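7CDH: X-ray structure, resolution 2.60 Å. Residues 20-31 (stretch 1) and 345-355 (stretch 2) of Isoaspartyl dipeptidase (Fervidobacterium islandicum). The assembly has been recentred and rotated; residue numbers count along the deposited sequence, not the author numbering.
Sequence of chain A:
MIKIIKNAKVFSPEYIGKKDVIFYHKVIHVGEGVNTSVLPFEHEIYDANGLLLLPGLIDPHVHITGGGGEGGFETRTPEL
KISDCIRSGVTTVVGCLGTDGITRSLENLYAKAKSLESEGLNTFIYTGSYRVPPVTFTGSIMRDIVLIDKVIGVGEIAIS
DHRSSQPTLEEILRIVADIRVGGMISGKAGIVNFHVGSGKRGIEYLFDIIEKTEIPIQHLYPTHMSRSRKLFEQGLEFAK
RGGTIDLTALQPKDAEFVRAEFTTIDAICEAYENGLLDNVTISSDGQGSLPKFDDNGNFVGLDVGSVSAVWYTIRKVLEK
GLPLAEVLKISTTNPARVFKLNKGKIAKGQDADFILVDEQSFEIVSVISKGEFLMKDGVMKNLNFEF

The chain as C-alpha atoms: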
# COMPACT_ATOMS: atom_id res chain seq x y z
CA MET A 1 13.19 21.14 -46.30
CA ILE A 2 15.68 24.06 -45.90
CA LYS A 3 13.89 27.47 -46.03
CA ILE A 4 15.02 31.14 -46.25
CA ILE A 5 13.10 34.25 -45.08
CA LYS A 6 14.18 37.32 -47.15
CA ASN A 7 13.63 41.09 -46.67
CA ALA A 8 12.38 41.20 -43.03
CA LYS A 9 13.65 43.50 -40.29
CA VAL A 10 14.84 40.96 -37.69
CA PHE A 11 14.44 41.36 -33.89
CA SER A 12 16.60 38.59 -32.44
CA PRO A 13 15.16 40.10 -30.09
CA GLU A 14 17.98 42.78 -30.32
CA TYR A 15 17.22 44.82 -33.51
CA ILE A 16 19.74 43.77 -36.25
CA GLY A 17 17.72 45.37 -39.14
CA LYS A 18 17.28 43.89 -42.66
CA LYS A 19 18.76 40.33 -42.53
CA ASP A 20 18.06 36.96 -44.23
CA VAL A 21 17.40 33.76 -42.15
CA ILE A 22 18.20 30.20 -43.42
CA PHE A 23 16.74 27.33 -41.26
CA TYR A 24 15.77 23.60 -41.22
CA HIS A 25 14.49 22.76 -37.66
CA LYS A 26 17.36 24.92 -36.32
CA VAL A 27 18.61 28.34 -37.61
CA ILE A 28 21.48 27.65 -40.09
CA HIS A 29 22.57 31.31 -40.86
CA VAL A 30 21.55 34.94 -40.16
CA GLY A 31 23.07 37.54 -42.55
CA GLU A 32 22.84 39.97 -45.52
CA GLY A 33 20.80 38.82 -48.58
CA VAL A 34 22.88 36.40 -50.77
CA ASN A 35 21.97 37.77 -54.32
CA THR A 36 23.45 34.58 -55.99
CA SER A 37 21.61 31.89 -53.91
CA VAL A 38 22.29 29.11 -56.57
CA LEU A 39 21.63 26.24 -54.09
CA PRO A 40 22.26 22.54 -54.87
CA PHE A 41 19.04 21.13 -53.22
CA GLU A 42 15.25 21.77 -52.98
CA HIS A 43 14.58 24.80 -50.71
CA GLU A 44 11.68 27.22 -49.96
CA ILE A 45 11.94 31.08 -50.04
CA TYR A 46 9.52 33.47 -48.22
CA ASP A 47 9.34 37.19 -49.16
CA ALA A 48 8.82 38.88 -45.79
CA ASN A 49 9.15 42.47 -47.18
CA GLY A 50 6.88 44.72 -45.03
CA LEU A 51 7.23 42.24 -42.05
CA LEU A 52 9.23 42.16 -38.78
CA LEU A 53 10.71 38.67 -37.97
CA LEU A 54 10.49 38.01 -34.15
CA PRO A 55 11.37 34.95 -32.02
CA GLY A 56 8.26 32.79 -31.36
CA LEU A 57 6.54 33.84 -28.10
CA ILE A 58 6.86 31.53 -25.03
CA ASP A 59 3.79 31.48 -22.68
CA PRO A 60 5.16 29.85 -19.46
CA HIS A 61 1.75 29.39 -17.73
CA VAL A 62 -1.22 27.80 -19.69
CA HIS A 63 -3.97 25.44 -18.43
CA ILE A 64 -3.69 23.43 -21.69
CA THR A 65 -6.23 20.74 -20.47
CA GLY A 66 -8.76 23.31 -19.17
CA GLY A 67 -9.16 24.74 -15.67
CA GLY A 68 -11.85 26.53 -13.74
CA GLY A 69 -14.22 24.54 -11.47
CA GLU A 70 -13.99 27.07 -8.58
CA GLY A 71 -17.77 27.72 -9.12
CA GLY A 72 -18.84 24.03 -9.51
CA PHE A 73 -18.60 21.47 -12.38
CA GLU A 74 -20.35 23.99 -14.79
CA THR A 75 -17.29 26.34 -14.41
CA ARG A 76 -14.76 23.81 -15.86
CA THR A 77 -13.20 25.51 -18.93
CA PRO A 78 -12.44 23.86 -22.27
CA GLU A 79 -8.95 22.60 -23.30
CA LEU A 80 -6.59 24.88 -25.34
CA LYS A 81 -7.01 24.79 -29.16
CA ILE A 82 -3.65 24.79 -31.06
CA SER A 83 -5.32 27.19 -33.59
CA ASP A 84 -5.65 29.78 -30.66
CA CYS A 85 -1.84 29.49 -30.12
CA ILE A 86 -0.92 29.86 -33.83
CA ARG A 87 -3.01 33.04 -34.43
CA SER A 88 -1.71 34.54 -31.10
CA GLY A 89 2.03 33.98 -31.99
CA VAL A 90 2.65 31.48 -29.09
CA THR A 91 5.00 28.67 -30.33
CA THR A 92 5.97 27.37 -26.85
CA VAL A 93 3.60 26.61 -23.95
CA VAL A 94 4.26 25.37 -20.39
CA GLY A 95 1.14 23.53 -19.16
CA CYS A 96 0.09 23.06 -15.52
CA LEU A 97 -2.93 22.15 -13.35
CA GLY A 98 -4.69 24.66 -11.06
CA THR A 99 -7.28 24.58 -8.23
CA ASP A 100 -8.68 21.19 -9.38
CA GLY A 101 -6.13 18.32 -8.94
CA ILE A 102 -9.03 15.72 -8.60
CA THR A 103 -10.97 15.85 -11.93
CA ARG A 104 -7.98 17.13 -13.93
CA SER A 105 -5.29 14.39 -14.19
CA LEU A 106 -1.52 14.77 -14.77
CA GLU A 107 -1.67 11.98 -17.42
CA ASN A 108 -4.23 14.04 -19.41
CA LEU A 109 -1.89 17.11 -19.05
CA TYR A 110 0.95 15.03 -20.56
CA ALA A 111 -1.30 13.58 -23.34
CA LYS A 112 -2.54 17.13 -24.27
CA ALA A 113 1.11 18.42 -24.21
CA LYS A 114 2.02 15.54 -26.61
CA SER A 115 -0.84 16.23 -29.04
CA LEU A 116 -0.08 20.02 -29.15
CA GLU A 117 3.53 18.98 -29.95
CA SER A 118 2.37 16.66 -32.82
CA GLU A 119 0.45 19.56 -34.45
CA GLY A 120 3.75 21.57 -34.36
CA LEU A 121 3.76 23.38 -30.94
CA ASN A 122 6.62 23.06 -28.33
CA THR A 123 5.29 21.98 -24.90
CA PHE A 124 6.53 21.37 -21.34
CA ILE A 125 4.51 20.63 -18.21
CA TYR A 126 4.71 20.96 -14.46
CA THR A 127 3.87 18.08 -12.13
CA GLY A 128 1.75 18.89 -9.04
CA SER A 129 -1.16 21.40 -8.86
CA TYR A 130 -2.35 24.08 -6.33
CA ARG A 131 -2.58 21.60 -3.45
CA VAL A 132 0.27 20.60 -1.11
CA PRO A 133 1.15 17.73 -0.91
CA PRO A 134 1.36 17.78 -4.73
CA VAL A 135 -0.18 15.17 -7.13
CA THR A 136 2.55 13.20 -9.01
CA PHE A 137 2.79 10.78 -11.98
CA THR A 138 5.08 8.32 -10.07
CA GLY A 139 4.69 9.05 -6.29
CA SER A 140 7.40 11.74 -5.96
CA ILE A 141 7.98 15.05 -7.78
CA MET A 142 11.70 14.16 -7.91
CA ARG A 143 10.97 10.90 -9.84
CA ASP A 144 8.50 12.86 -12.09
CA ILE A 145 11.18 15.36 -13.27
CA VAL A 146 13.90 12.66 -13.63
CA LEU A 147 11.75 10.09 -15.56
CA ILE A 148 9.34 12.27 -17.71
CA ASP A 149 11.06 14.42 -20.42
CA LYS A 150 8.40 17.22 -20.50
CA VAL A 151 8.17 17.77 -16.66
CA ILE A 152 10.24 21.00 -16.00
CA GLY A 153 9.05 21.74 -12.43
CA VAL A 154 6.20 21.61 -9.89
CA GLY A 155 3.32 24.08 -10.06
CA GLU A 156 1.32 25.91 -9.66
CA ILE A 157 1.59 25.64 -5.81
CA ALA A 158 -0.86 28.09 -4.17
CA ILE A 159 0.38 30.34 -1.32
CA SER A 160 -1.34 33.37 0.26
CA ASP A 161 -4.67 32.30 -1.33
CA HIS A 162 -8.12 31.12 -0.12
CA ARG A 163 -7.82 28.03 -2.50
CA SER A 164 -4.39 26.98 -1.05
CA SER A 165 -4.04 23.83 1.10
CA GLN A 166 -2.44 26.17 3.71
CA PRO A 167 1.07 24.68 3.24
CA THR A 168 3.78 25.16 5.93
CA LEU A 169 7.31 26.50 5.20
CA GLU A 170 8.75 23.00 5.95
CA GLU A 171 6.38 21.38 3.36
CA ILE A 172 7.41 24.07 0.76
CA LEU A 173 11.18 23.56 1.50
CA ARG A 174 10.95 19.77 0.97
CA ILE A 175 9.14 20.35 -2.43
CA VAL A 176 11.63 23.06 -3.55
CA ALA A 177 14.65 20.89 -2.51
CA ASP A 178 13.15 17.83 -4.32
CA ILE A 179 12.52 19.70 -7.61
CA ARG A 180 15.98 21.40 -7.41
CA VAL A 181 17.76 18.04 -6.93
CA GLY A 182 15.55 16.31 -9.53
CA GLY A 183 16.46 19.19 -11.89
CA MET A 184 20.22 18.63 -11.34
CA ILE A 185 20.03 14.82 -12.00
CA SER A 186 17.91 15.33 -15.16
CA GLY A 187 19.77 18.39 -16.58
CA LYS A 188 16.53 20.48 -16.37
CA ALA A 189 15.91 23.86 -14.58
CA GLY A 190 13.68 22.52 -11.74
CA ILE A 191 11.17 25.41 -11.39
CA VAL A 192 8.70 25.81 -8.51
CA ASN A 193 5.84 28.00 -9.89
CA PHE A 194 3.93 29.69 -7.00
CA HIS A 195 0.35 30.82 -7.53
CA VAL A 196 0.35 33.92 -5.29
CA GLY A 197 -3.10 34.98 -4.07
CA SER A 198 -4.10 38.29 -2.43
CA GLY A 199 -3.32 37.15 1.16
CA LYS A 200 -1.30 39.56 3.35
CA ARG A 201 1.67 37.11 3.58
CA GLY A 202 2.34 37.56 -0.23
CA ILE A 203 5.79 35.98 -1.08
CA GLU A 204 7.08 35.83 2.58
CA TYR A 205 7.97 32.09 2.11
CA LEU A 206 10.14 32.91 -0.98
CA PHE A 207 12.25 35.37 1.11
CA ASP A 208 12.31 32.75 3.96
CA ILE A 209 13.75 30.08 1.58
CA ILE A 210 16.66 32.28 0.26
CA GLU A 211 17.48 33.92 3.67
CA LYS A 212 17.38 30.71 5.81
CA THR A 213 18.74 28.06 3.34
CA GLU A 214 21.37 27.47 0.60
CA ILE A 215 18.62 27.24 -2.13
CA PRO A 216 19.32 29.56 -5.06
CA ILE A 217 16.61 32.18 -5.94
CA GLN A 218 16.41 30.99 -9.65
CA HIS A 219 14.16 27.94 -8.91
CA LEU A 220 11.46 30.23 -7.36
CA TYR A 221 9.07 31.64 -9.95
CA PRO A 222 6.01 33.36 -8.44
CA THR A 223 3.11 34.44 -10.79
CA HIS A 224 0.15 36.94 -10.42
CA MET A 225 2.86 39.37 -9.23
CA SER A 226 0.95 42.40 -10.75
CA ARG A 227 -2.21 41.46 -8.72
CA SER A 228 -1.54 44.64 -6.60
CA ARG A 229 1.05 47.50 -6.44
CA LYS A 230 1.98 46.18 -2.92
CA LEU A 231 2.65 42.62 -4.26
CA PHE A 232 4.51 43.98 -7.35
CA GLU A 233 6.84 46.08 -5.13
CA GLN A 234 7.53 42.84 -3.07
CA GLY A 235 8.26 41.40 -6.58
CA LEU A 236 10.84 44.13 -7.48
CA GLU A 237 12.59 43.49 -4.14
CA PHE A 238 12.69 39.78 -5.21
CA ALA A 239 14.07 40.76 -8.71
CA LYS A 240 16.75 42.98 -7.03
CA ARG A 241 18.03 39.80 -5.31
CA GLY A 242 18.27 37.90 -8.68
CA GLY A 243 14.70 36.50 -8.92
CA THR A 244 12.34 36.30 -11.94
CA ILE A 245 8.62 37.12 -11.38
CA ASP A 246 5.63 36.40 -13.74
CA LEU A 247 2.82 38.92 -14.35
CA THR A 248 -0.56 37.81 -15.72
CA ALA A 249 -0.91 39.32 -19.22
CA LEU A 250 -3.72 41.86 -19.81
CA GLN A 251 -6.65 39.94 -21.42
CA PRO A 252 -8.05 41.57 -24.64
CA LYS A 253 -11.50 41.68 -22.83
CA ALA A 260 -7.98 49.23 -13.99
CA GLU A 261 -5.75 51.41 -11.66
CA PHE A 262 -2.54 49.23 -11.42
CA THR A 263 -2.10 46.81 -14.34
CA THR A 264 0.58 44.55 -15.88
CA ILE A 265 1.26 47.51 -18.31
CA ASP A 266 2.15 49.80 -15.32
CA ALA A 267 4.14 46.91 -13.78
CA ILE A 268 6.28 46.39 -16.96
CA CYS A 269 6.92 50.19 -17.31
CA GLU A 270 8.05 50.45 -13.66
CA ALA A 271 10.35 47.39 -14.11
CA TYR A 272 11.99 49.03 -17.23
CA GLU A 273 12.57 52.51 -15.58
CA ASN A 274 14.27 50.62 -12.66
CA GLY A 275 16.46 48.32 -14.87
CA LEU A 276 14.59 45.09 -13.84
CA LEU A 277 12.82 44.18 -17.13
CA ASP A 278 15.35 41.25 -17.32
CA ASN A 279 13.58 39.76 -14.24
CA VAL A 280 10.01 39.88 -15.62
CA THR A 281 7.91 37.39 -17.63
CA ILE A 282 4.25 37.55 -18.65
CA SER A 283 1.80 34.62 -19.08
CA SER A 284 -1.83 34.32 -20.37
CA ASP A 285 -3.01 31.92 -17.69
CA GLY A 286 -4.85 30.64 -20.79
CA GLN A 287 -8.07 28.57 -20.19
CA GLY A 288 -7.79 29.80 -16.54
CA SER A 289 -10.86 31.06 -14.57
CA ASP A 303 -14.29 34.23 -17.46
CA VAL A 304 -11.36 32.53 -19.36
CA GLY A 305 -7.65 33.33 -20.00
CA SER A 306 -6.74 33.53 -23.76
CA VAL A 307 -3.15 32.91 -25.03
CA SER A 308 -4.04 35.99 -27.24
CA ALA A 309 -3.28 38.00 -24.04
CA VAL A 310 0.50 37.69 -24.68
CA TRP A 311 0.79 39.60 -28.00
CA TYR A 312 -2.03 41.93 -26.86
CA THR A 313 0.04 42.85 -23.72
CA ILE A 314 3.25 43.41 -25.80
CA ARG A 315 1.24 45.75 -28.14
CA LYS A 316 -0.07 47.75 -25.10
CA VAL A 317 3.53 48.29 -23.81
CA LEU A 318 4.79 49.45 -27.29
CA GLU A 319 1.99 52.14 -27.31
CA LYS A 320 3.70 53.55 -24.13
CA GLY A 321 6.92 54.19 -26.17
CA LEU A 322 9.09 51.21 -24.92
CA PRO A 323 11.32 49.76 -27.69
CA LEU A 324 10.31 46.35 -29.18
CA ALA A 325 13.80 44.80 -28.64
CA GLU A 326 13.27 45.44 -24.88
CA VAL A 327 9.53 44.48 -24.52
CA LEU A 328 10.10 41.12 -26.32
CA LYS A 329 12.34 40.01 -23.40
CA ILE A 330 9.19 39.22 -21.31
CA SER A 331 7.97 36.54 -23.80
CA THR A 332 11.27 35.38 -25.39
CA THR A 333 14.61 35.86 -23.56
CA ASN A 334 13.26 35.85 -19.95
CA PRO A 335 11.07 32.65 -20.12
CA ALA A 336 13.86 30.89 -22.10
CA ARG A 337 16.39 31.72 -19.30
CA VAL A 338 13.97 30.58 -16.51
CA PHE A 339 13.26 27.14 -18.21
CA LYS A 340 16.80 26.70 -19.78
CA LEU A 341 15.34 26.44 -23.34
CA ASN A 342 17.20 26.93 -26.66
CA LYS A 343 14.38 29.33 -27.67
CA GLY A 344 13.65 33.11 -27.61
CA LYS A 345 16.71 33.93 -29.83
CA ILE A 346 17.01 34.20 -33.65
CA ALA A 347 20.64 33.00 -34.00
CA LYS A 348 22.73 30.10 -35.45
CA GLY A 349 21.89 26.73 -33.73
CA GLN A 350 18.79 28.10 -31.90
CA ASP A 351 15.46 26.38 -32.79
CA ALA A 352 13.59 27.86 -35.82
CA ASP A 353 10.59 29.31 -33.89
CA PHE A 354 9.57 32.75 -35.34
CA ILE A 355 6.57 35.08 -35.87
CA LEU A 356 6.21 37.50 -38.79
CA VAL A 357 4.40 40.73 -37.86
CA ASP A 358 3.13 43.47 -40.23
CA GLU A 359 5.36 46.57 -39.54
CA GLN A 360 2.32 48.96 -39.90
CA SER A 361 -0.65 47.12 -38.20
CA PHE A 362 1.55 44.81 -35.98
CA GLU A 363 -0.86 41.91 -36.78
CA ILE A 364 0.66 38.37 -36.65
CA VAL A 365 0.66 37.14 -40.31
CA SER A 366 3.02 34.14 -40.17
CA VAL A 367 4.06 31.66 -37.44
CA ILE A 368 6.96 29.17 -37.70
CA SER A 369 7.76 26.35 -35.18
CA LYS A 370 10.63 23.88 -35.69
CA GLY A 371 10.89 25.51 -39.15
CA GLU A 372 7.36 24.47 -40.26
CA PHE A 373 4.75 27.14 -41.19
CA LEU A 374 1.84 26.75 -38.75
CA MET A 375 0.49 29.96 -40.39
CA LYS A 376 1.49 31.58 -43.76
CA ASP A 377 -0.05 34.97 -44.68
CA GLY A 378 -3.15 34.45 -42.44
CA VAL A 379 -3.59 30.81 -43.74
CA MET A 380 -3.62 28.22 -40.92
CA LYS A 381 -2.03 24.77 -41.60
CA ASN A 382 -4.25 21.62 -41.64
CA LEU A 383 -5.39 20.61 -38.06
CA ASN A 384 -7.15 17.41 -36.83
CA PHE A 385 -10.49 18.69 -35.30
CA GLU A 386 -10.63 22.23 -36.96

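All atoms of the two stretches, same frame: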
# COMPACT_ATOMS: atom_id res chain seq x y z
N ASP A 20 18.65 38.17 -43.61
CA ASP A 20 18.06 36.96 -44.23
C ASP A 20 18.35 35.78 -43.28
O ASP A 20 19.46 35.75 -42.71
CB ASP A 20 18.60 36.81 -45.65
CG ASP A 20 17.87 37.67 -46.67
OD1 ASP A 20 17.04 38.56 -46.23
OD2 ASP A 20 18.10 37.45 -47.91
N VAL A 21 17.35 34.90 -43.10
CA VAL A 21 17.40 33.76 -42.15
C VAL A 21 17.20 32.45 -42.91
O VAL A 21 16.15 32.32 -43.58
CB VAL A 21 16.39 33.88 -41.00
CG1 VAL A 21 16.71 32.85 -39.93
CG2 VAL A 21 16.36 35.27 -40.37
N ILE A 22 18.20 31.57 -42.83
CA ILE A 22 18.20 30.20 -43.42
C ILE A 22 18.04 29.19 -42.27
O ILE A 22 18.85 29.26 -41.32
CB ILE A 22 19.50 29.94 -44.20
CG1 ILE A 22 19.85 31.09 -45.14
CG2 ILE A 22 19.42 28.63 -44.96
CD1 ILE A 22 21.32 31.45 -45.11
N PHE A 23 17.06 28.29 -42.36
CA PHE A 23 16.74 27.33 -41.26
C PHE A 23 16.21 26.00 -41.83
O PHE A 23 15.64 25.98 -42.93
CB PHE A 23 15.76 28.00 -40.29
CG PHE A 23 14.49 28.48 -40.94
CD1 PHE A 23 14.42 29.72 -41.53
CD2 PHE A 23 13.36 27.68 -40.96
CE1 PHE A 23 13.25 30.15 -42.14
CE2 PHE A 23 12.19 28.11 -41.57
CZ PHE A 23 12.13 29.35 -42.15
N TYR A 24 16.46 24.91 -41.10
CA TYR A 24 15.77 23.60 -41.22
C TYR A 24 14.77 23.52 -40.05
O TYR A 24 13.67 24.10 -40.15
CB TYR A 24 16.81 22.47 -41.19
CG TYR A 24 16.38 21.14 -41.77
CD1 TYR A 24 15.05 20.77 -41.88
CD2 TYR A 24 17.34 20.24 -42.21
CE1 TYR A 24 14.69 19.55 -42.44
CE2 TYR A 24 16.99 19.03 -42.78
CZ TYR A 24 15.66 18.68 -42.90
OH TYR A 24 15.35 17.48 -43.48
N HIS A 25 15.15 22.81 -38.99
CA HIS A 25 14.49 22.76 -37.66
C HIS A 25 15.22 23.74 -36.75
O HIS A 25 14.59 24.32 -35.87
CB HIS A 25 14.54 21.33 -37.08
CG HIS A 25 13.74 20.33 -37.86
ND1 HIS A 25 12.47 19.92 -37.46
CD2 HIS A 25 14.01 19.64 -38.99
CE1 HIS A 25 12.00 19.03 -38.31
NE2 HIS A 25 12.92 18.84 -39.27
N LYS A 26 16.53 23.90 -36.99
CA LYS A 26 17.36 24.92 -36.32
C LYS A 26 17.80 26.01 -37.32
O LYS A 26 17.80 25.78 -38.55
CB LYS A 26 18.51 24.20 -35.61
CG LYS A 26 18.04 23.18 -34.59
CD LYS A 26 18.85 23.15 -33.33
CE LYS A 26 18.67 21.90 -32.51
NZ LYS A 26 19.98 21.47 -31.94
N VAL A 27 18.09 27.20 -36.80
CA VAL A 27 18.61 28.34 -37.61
C VAL A 27 20.01 27.97 -38.10
O VAL A 27 20.90 27.70 -37.23
CB VAL A 27 18.65 29.66 -36.83
CG1 VAL A 27 19.40 30.71 -37.65
CG2 VAL A 27 17.25 30.13 -36.47
N ILE A 28 20.20 27.99 -39.41
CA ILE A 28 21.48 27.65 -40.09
C ILE A 28 22.37 28.90 -40.20
O ILE A 28 23.58 28.74 -39.99
CB ILE A 28 21.22 26.99 -41.45
CG1 ILE A 28 20.72 25.56 -41.28
CG2 ILE A 28 22.47 27.05 -42.31
CD1 ILE A 28 20.03 25.01 -42.50
N HIS A 29 21.81 30.07 -40.52
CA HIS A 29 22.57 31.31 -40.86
C HIS A 29 21.67 32.55 -40.81
O HIS A 29 20.59 32.58 -41.43
CB HIS A 29 23.25 31.14 -42.23
CG HIS A 29 24.07 32.32 -42.64
ND1 HIS A 29 25.28 32.61 -42.02
CD2 HIS A 29 23.86 33.27 -43.57
CE1 HIS A 29 25.78 33.71 -42.56
NE2 HIS A 29 24.93 34.13 -43.51
N VAL A 30 22.12 33.56 -40.07
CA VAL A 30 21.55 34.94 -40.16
C VAL A 30 22.58 35.81 -40.90
O VAL A 30 23.78 35.75 -40.56
CB VAL A 30 21.20 35.51 -38.77
CG1 VAL A 30 20.47 36.84 -38.87
CG2 VAL A 30 20.37 34.52 -37.97
N GLY A 31 22.15 36.58 -41.90
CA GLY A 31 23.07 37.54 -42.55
C GLY A 31 22.44 38.28 -43.70
O GLY A 31 21.25 38.05 -43.98
N LYS A 345 15.58 33.29 -29.11
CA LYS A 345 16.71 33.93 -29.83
C LYS A 345 16.70 33.50 -31.30
O LYS A 345 16.75 32.30 -31.57
CB LYS A 345 18.04 33.56 -29.16
CG LYS A 345 19.19 34.52 -29.44
CD LYS A 345 20.03 34.85 -28.22
CE LYS A 345 21.00 33.76 -27.85
NZ LYS A 345 22.32 34.01 -28.49
N ILE A 346 16.68 34.47 -32.22
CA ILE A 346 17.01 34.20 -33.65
C ILE A 346 18.52 34.29 -33.79
O ILE A 346 19.05 35.41 -33.70
CB ILE A 346 16.30 35.16 -34.60
CG1 ILE A 346 14.82 35.32 -34.23
CG2 ILE A 346 16.51 34.66 -36.02
CD1 ILE A 346 13.95 35.77 -35.38
N ALA A 347 19.17 33.15 -33.99
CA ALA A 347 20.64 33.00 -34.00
C ALA A 347 21.01 31.57 -34.40
O ALA A 347 20.16 30.68 -34.27
CB ALA A 347 21.19 33.34 -32.65
N LYS A 348 22.23 31.38 -34.90
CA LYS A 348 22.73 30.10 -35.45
C LYS A 348 22.59 29.05 -34.34
O LYS A 348 23.01 29.36 -33.20
CB LYS A 348 24.18 30.29 -35.90
CG LYS A 348 24.72 29.27 -36.89
CD LYS A 348 26.19 29.47 -37.20
CE LYS A 348 26.98 28.17 -37.30
NZ LYS A 348 28.39 28.38 -36.92
N GLY A 349 21.96 27.90 -34.64
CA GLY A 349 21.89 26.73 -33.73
C GLY A 349 20.69 26.73 -32.79
O GLY A 349 20.36 25.67 -32.27
N GLN A 350 20.10 27.90 -32.55
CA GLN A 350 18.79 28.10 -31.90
C GLN A 350 17.69 27.45 -32.76
O GLN A 350 17.90 27.23 -33.97
CB GLN A 350 18.58 29.60 -31.69
CG GLN A 350 19.61 30.25 -30.75
CD GLN A 350 19.53 29.84 -29.29
OE1 GLN A 350 18.59 29.18 -28.84
NE2 GLN A 350 20.51 30.26 -28.51
N ASP A 351 16.57 27.11 -32.14
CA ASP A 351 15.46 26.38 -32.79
C ASP A 351 14.69 27.40 -33.63
O ASP A 351 14.55 28.57 -33.17
CB ASP A 351 14.60 25.63 -31.76
CG ASP A 351 15.30 24.46 -31.09
OD1 ASP A 351 15.42 23.39 -31.74
OD2 ASP A 351 15.76 24.60 -29.93
N ALA A 352 14.21 26.98 -34.80
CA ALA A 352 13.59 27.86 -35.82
C ALA A 352 12.13 28.12 -35.43
O ALA A 352 11.23 27.68 -36.18
CB ALA A 352 13.71 27.25 -37.20
N ASP A 353 11.93 28.85 -34.33
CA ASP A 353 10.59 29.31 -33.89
C ASP A 353 10.54 30.82 -34.04
O ASP A 353 11.33 31.51 -33.32
CB ASP A 353 10.31 28.93 -32.44
CG ASP A 353 10.51 27.46 -32.08
OD1 ASP A 353 10.56 26.61 -33.00
OD2 ASP A 353 10.59 27.19 -30.84
N PHE A 354 9.65 31.32 -34.91
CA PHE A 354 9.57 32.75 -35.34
C PHE A 354 8.12 33.18 -35.53
O PHE A 354 7.27 32.34 -35.83
CB PHE A 354 10.17 32.96 -36.73
CG PHE A 354 11.49 32.29 -37.00
CD1 PHE A 354 12.57 32.48 -36.16
CD2 PHE A 354 11.67 31.53 -38.14
CE1 PHE A 354 13.78 31.85 -36.40
CE2 PHE A 354 12.89 30.92 -38.40
CZ PHE A 354 13.94 31.09 -37.53
N ILE A 355 7.83 34.47 -35.36
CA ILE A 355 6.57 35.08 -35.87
C ILE A 355 6.94 36.20 -36.84
O ILE A 355 8.01 36.83 -36.73
CB ILE A 355 5.63 35.55 -34.74
CG1 ILE A 355 6.27 36.64 -33.88
CG2 ILE A 355 5.15 34.38 -33.91
CD1 ILE A 355 5.30 37.35 -32.93

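Residues 20-31 form a β-hairpin whose strands, 20-23 and 27-31, satisfy much of their backbone polarity internally. Asp20 and Gly31 pair in both directions (Asp20 N to Gly31 O, 2.6 Å; Gly31 N to Asp20 O, 2.9 Å), Ile22 N donates to His29 O (2.9 Å), and Ile22 O accepts from both Ile28 N (2.7 Å) and His29 N (3.2 Å). Near the turn, Tyr24 N reaches Lys26 O at 3.0 Å. These bonds leave His25 O, Val27 N and Val27 O free for residues 345-355, which lie more than 300 positions away in sequence.

Three nearly linear backbone hydrogen bonds join the two stretches. Ala352 N donates to His25 O (2.9 Å, 164°) and Val27 N to Gln350 O (2.8 Å, 167°), so that the groups flanking Lys26 and Asp351 form a single β-bridge, with Lys26 CA and Asp351 CA 4.3 Å apart. The third runs from Gly349 N to Val27 O (2.8 Å, 172°). Val27 thus has both its amide and its carbonyl satisfied by the second stretch, and Lys348 CA adds a CA-H...O contact to the same carbonyl, Val27 O, at 3.5 Å.

A type II turn from Ala347 to Gln350 supplies two of these groups, Gly349 N and Gln350 O, and is closed by Gln350 N donating to Ala347 O (3.3 Å). Gly349 occupies the third position with a positive phi of 90°, a conformation that favours glycine. Around Ala352, a weak bond links Asp353 N to Asp351 O (2.9 Å).

Beneath this polar seam the contact is apolar. Val21, Phe23, Val27 and Val30 point toward the second stretch, where Ala352 and Phe354 point back. The edge of Phe354 meets the face of Phe23, with ring planes at 78° and centroids 5.1 Å apart; this geometry sets the weakly positive ring hydrogens against the π cloud. Val27 CG2 lies at the edge of the Phe354 ring, 3.6 Å from Phe354 CZ, while Val21 CG1 is 4.1 Å from the same Phe354 CZ. Ala352 CB rests 3.8 Å from Phe23 CB. Ile346 extends the apolar patch, its CG2 lying 4.3 Å from both Val21 CG1 and Val30 CG2.

At the periphery, the aliphatic part of Lys26 runs past the Gly349 end of the turn, with Lys26 CD 3.1 Å from Gly349 O, and Lys26 CE comes within 3.7 Å of Asp351 OD1. The carboxylates of Asp20 and Asp353 find their hydrogen-bonding partners outside the two stretches.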